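Local coordinates for arylesterase (Sulfolobus solfataricus, PDB 5L2P), which hydrolyses aromatic esters, p-nitrophenyl fatty acid esters and organophosphates such as paraoxon, with broad substrate specificity, at residues A[1-15]-A[196-208]. Sequence-based numbering, arbitrary orientation.
Sequences MPLDPEVRNFLQVYY and NRYRKGYFLDINL
Tyr15, near the end of segment 1-15, puts its hydroxyl into the loop 201-205 and ties helix 5-17 to the loop that follows helix 193-197 in this alpha/beta hydrolase of the GDXG lipolytic family. That one oxygen works in both directions: OH of Tyr15 accepts the backbone N-H of Phe203 (N to OH 2.9 Å, a bent bond of 131°) and donates to OD2 of Asp205, 3.0 Å away on the syn side and somewhat out of the carboxylate plane. A tyrosine suits the place, since its rigid ring carries a group that can both give and take at the far end. The carboxylate of Asp205 is shared, for its OD1 accepts from N of Gly201 (3.0 Å), nearly along the C-O axis, closing the loop on itself. Gly201 has a positive phi, where a CB would jam against the preceding carbonyl oxygen.

Beside this polar knot the packing is aromatic. With CG anti to the backbone N (chi1 172°), Tyr14 turns one ring face to CD1 of Phe203; CZ of Tyr14 lies 3.5 Å from that CD1, and the rings, inclined at 48°, are neither stacked nor edge-to-face. With an alanine in place of this tyrosine, Phe203 is likely to lose the cover over that side and to turn more freely, its side chain being about 5 Å from that of His281, the inferred catalytic histidine. CD2 of Leu11 packs against CB of Phe203, 4.1 Å away, and Leu284 also touches Phe203. At the other end, the bent chain of Met1 crosses Tyr202, and CE of Met1 meets the edge of the Tyr198 ring, 4.0 Å from CE1 of Tyr198.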
loop_
_atom_site.group_PDB
_atom_site.type_symbol
_atom_site.label_atom_id
_atom_site.label_comp_id
_atom_site.label_asym_id
_atom_site.label_seq_id
_atom_site.Cartn_x
_atom_site.Cartn_y
_atom_site.Cartn_z
ATOM N N MET A 1 8.800 13.465 -1.951
ATOM C CA MET A 1 7.457 12.778 -1.894
ATOM C C MET A 1 6.322 13.741 -2.230
ATOM O O MET A 1 6.518 14.964 -2.201
ATOM C CB MET A 1 7.221 12.141 -0.514
ATOM C CG MET A 1 8.047 10.876 -0.302
ATOM S SD MET A 1 7.599 9.466 -1.329
ATOM C CE MET A 1 6.245 8.895 -0.324
ATOM N N PRO A 2 5.132 13.195 -2.581
ATOM C CA PRO A 2 4.019 14.038 -3.000
ATOM C C PRO A 2 3.230 14.610 -1.813
ATOM O O PRO A 2 2.147 14.144 -1.498
ATOM C CB PRO A 2 3.176 13.091 -3.844
ATOM C CG PRO A 2 3.360 11.789 -3.199
ATOM C CD PRO A 2 4.788 11.766 -2.712
ATOM N N LEU A 3 3.793 15.635 -1.178
ATOM C CA LEU A 3 3.113 16.355 -0.123
ATOM C C LEU A 3 2.456 17.616 -0.670
ATOM O O LEU A 3 2.707 18.045 -1.786
ATOM C CB LEU A 3 4.107 16.762 0.977
ATOM C CG LEU A 3 4.874 15.658 1.692
ATOM C CD1 LEU A 3 5.954 16.279 2.572
ATOM C CD2 LEU A 3 3.903 14.790 2.509
ATOM N N ASP A 4 1.601 18.193 0.146
ATOM C CA ASP A 4 1.165 19.564 -0.045
ATOM C C ASP A 4 2.408 20.516 -0.060
ATOM O O ASP A 4 3.244 20.455 0.812
ATOM C CB ASP A 4 0.234 19.899 1.111
ATOM C CG ASP A 4 -0.503 21.187 0.926
ATOM O OD1 ASP A 4 -0.220 21.982 -0.008
ATOM O OD2 ASP A 4 -1.397 21.392 1.771
ATOM N N PRO A 5 2.528 21.360 -1.080
ATOM C CA PRO A 5 3.677 22.292 -1.158
ATOM C C PRO A 5 3.936 23.147 0.093
ATOM O O PRO A 5 5.074 23.358 0.444
ATOM C CB PRO A 5 3.324 23.199 -2.353
ATOM C CG PRO A 5 2.503 22.304 -3.236
ATOM C CD PRO A 5 1.681 21.447 -2.289
ATOM N N GLU A 6 2.884 23.634 0.743
ATOM C CA GLU A 6 3.031 24.387 2.000
ATOM C C GLU A 6 3.637 23.519 3.091
ATOM O O GLU A 6 4.423 23.992 3.899
ATOM C CB GLU A 6 1.701 25.044 2.478
ATOM C CG GLU A 6 0.523 24.090 2.701
ATOM C CD GLU A 6 -0.817 24.768 3.044
ATOM O OE1 GLU A 6 -0.802 25.920 3.580
ATOM O OE2 GLU A 6 -1.887 24.135 2.773
ATOM N N VAL A 7 3.272 22.244 3.119
ATOM C CA VAL A 7 3.820 21.312 4.108
ATOM C C VAL A 7 5.281 21.002 3.802
ATOM O O VAL A 7 6.108 20.924 4.694
ATOM C CB VAL A 7 3.001 20.016 4.171
ATOM C CG1 VAL A 7 3.658 18.993 5.123
ATOM C CG2 VAL A 7 1.575 20.331 4.613
ATOM N N ARG A 8 5.584 20.807 2.528
ATOM C CA ARG A 8 6.952 20.543 2.095
ATOM C C ARG A 8 7.888 21.735 2.466
ATOM O O ARG A 8 8.988 21.537 2.946
ATOM C CB ARG A 8 6.958 20.352 0.592
ATOM C CG ARG A 8 8.253 19.845 -0.010
ATOM C CD ARG A 8 8.110 19.992 -1.516
ATOM N NE ARG A 8 9.161 19.388 -2.339
ATOM C CZ ARG A 8 9.111 18.172 -2.894
ATOM N NH1 ARG A 8 8.087 17.343 -2.676
ATOM N NH2 ARG A 8 10.119 17.760 -3.652
ATOM N N ASN A 9 7.427 22.954 2.217
ATOM C CA ASN A 9 8.151 24.145 2.561
ATOM C C ASN A 9 8.378 24.258 4.091
ATOM O O ASN A 9 9.475 24.632 4.550
ATOM C CB ASN A 9 7.408 25.391 2.012
ATOM C CG ASN A 9 7.454 25.487 0.492
ATOM O OD1 ASN A 9 8.036 24.618 -0.180
ATOM N ND2 ASN A 9 6.854 26.553 -0.060
ATOM N N PHE A 10 7.355 23.904 4.862
ATOM C CA PHE A 10 7.470 23.873 6.309
ATOM C C PHE A 10 8.587 22.926 6.776
ATOM O O PHE A 10 9.351 23.250 7.697
ATOM C CB PHE A 10 6.108 23.509 6.957
ATOM C CG PHE A 10 6.199 23.186 8.423
ATOM C CD1 PHE A 10 6.289 24.198 9.366
ATOM C CD2 PHE A 10 6.240 21.863 8.855
ATOM C CE1 PHE A 10 6.390 23.906 10.724
ATOM C CE2 PHE A 10 6.369 21.553 10.202
ATOM C CZ PHE A 10 6.442 22.575 11.142
ATOM N N LEU A 11 8.672 21.752 6.158
ATOM C CA LEU A 11 9.655 20.736 6.550
ATOM C C LEU A 11 11.059 21.223 6.276
ATOM O O LEU A 11 11.938 21.012 7.080
ATOM C CB LEU A 11 9.377 19.398 5.805
ATOM C CG LEU A 11 8.091 18.662 6.215
ATOM C CD1 LEU A 11 7.821 17.518 5.286
ATOM C CD2 LEU A 11 8.184 18.147 7.636
ATOM N N GLN A 12 11.264 21.885 5.147
ATOM C CA GLN A 12 12.567 22.489 4.812
ATOM C C GLN A 12 13.014 23.491 5.880
ATOM O O GLN A 12 14.163 23.453 6.329
ATOM C CB GLN A 12 12.530 23.168 3.443
ATOM C CG GLN A 12 12.416 22.152 2.314
ATOM C CD GLN A 12 11.946 22.729 0.979
ATOM O OE1 GLN A 12 11.742 23.938 0.829
ATOM N NE2 GLN A 12 11.752 21.843 -0.002
ATOM N N VAL A 13 12.114 24.365 6.288
ATOM C CA VAL A 13 12.413 25.374 7.293
ATOM C C VAL A 13 12.626 24.708 8.662
ATOM O O VAL A 13 13.519 25.112 9.421
ATOM C CB VAL A 13 11.289 26.445 7.379
ATOM C CG1 VAL A 13 11.460 27.337 8.592
ATOM C CG2 VAL A 13 11.230 27.258 6.107
ATOM N N TYR A 14 11.813 23.704 8.968
ATOM C CA TYR A 14 11.876 23.069 10.286
ATOM C C TYR A 14 13.226 22.412 10.556
ATOM O O TYR A 14 13.802 22.551 11.637
ATOM C CB TYR A 14 10.787 22.027 10.416
ATOM C CG TYR A 14 10.865 21.159 11.674
ATOM C CD1 TYR A 14 10.538 21.663 12.950
ATOM C CD2 TYR A 14 11.214 19.821 11.570
ATOM C CE1 TYR A 14 10.575 20.852 14.066
ATOM C CE2 TYR A 14 11.235 18.989 12.678
ATOM C CZ TYR A 14 10.932 19.502 13.919
ATOM O OH TYR A 14 10.949 18.639 15.007
ATOM N N TYR A 15 13.728 21.667 9.578
ATOM C CA TYR A 15 14.976 20.920 9.749
ATOM C C TYR A 15 16.189 21.854 9.700
ATOM O O TYR A 15 17.190 21.595 10.383
ATOM C CB TYR A 15 15.096 19.768 8.732
ATOM C CG TYR A 15 14.205 18.626 9.078
ATOM C CD1 TYR A 15 14.482 17.819 10.179
ATOM C CD2 TYR A 15 13.049 18.344 8.323
ATOM C CE1 TYR A 15 13.654 16.760 10.519
ATOM C CE2 TYR A 15 12.192 17.300 8.668
ATOM C CZ TYR A 15 12.499 16.509 9.758
ATOM O OH TYR A 15 11.660 15.479 10.101
ATOM N N ASN A 196 7.852 2.466 8.907
ATOM C CA ASN A 196 9.186 2.293 8.362
ATOM C C ASN A 196 9.540 3.332 7.303
ATOM O O ASN A 196 10.688 3.687 7.158
ATOM C CB ASN A 196 9.334 0.870 7.816
ATOM C CG ASN A 196 9.475 -0.148 8.921
ATOM O OD1 ASN A 196 10.537 -0.256 9.502
ATOM N ND2 ASN A 196 8.414 -0.861 9.263
ATOM N N ARG A 197 8.546 3.819 6.581
ATOM C CA ARG A 197 8.768 4.749 5.491
ATOM C C ARG A 197 8.790 6.180 5.926
ATOM O O ARG A 197 9.536 6.989 5.358
ATOM C CB ARG A 197 7.672 4.586 4.427
ATOM C CG ARG A 197 7.704 3.313 3.619
ATOM C CD ARG A 197 6.559 3.229 2.602
ATOM N NE ARG A 197 6.864 2.144 1.666
ATOM C CZ ARG A 197 6.013 1.580 0.829
ATOM N NH1 ARG A 197 4.759 1.949 0.782
ATOM N NH2 ARG A 197 6.456 0.637 0.034
ATOM N N TYR A 198 7.981 6.535 6.912
ATOM C CA TYR A 198 7.863 7.960 7.287
ATOM C C TYR A 198 8.312 8.227 8.714
ATOM O O TYR A 198 7.855 9.188 9.332
ATOM C CB TYR A 198 6.433 8.425 7.124
ATOM C CG TYR A 198 5.781 7.953 5.853
ATOM C CD1 TYR A 198 6.359 8.201 4.612
ATOM C CD2 TYR A 198 4.591 7.267 5.891
ATOM C CE1 TYR A 198 5.775 7.746 3.440
ATOM C CE2 TYR A 198 3.999 6.816 4.732
ATOM C CZ TYR A 198 4.596 7.047 3.509
ATOM O OH TYR A 198 4.008 6.648 2.321
ATOM N N ARG A 199 9.212 7.393 9.230
ATOM C CA ARG A 199 9.744 7.591 10.569
ATOM C C ARG A 199 10.943 8.540 10.553
ATOM O O ARG A 199 11.728 8.540 11.475
ATOM C CB ARG A 199 10.129 6.238 11.187
ATOM C CG ARG A 199 11.237 5.556 10.428
ATOM C CD ARG A 199 11.667 4.249 11.068
ATOM N NE ARG A 199 13.072 4.003 10.767
ATOM C CZ ARG A 199 13.958 3.557 11.628
ATOM N NH1 ARG A 199 13.588 3.263 12.874
ATOM N NH2 ARG A 199 15.203 3.392 11.229
ATOM N N LYS A 200 11.158 9.269 9.461
ATOM C CA LYS A 200 12.316 10.147 9.386
ATOM C C LYS A 200 12.220 11.091 8.210
ATOM O O LYS A 200 12.252 10.642 7.082
ATOM C CB LYS A 200 13.593 9.314 9.307
ATOM C CG LYS A 200 14.652 9.731 10.308
ATOM C CD LYS A 200 14.198 9.674 11.770
ATOM C CE LYS A 200 14.744 8.433 12.475
ATOM N NZ LYS A 200 16.244 8.419 12.528
ATOM N N GLY A 201 12.114 12.390 8.479
ATOM C CA GLY A 201 12.010 13.406 7.424
ATOM C C GLY A 201 10.587 13.907 7.187
ATOM O O GLY A 201 10.249 14.382 6.127
ATOM N N TYR A 202 9.740 13.762 8.193
ATOM C CA TYR A 202 8.362 14.165 8.139
ATOM C C TYR A 202 7.921 14.605 9.527
ATOM O O TYR A 202 6.874 14.182 10.014
ATOM C CB TYR A 202 7.496 13.011 7.660
ATOM C CG TYR A 202 7.872 12.438 6.305
ATOM C CD1 TYR A 202 7.370 12.960 5.136
ATOM C CD2 TYR A 202 8.714 11.383 6.210
ATOM C CE1 TYR A 202 7.709 12.423 3.912
ATOM C CE2 TYR A 202 9.050 10.812 5.010
ATOM C CZ TYR A 202 8.535 11.333 3.857
ATOM O OH TYR A 202 8.865 10.782 2.620
ATOM N N PHE A 203 8.738 15.501 10.115
ATOM C CA PHE A 203 8.511 16.133 11.404
ATOM C C PHE A 203 8.571 15.167 12.573
ATOM O O PHE A 203 9.456 15.297 13.426
ATOM C CB PHE A 203 7.212 16.928 11.421
ATOM C CG PHE A 203 6.964 17.595 12.741
ATOM C CD1 PHE A 203 7.623 18.790 13.090
ATOM C CD2 PHE A 203 6.138 17.004 13.672
ATOM C CE1 PHE A 203 7.399 19.397 14.313
ATOM C CE2 PHE A 203 5.921 17.607 14.908
ATOM C CZ PHE A 203 6.545 18.809 15.218
ATOM N N LEU A 204 7.628 14.233 12.634
ATOM C CA LEU A 204 7.586 13.233 13.704
ATOM C C LEU A 204 8.684 12.194 13.530
ATOM O O LEU A 204 8.431 11.127 12.927
ATOM C CB LEU A 204 6.237 12.487 13.709
ATOM C CG LEU A 204 5.995 11.562 14.890
ATOM C CD1 LEU A 204 6.179 12.343 16.193
ATOM C CD2 LEU A 204 4.579 11.012 14.859
ATOM N N ASP A 205 9.876 12.502 14.036
ATOM C CA ASP A 205 11.001 11.614 13.889
ATOM C C ASP A 205 11.079 10.569 14.992
ATOM O O ASP A 205 11.304 10.898 16.116
ATOM C CB ASP A 205 12.314 12.380 13.818
ATOM C CG ASP A 205 12.412 13.256 12.580
ATOM O OD1 ASP A 205 12.386 12.753 11.451
ATOM O OD2 ASP A 205 12.572 14.479 12.757
ATOM N N ILE A 206 10.967 9.294 14.615
ATOM C CA ILE A 206 10.902 8.160 15.535
ATOM C C ILE A 206 12.063 7.188 15.320
ATOM O O ILE A 206 12.340 6.790 14.218
ATOM C CB ILE A 206 9.587 7.396 15.307
ATOM C CG1 ILE A 206 8.400 8.333 15.503
ATOM C CG2 ILE A 206 9.469 6.195 16.246
ATOM C CD1 ILE A 206 7.063 7.692 15.172
ATOM N N ASN A 207 12.770 6.827 16.383
ATOM C CA ASN A 207 13.798 5.782 16.334
ATOM C C ASN A 207 13.209 4.453 16.747
ATOM O O ASN A 207 12.261 4.404 17.540
ATOM C CB ASN A 207 14.994 6.118 17.249
ATOM C CG ASN A 207 15.888 7.200 16.658
ATOM O OD1 ASN A 207 16.239 7.149 15.467
ATOM N ND2 ASN A 207 16.263 8.195 17.482
ATOM N N LEU A 208 13.774 3.369 16.211
ATOM C CA LEU A 208 13.302 2.001 16.502
ATOM C C LEU A 208 14.400 1.209 17.196
ATOM O O LEU A 208 15.566 1.435 16.931
ATOM C CB LEU A 208 12.866 1.293 15.212
ATOM C CG LEU A 208 11.712 1.927 14.405
ATOM C CD1 LEU A 208 11.396 1.084 13.154
ATOM C CD2 LEU A 208 10.443 2.180 15.198
#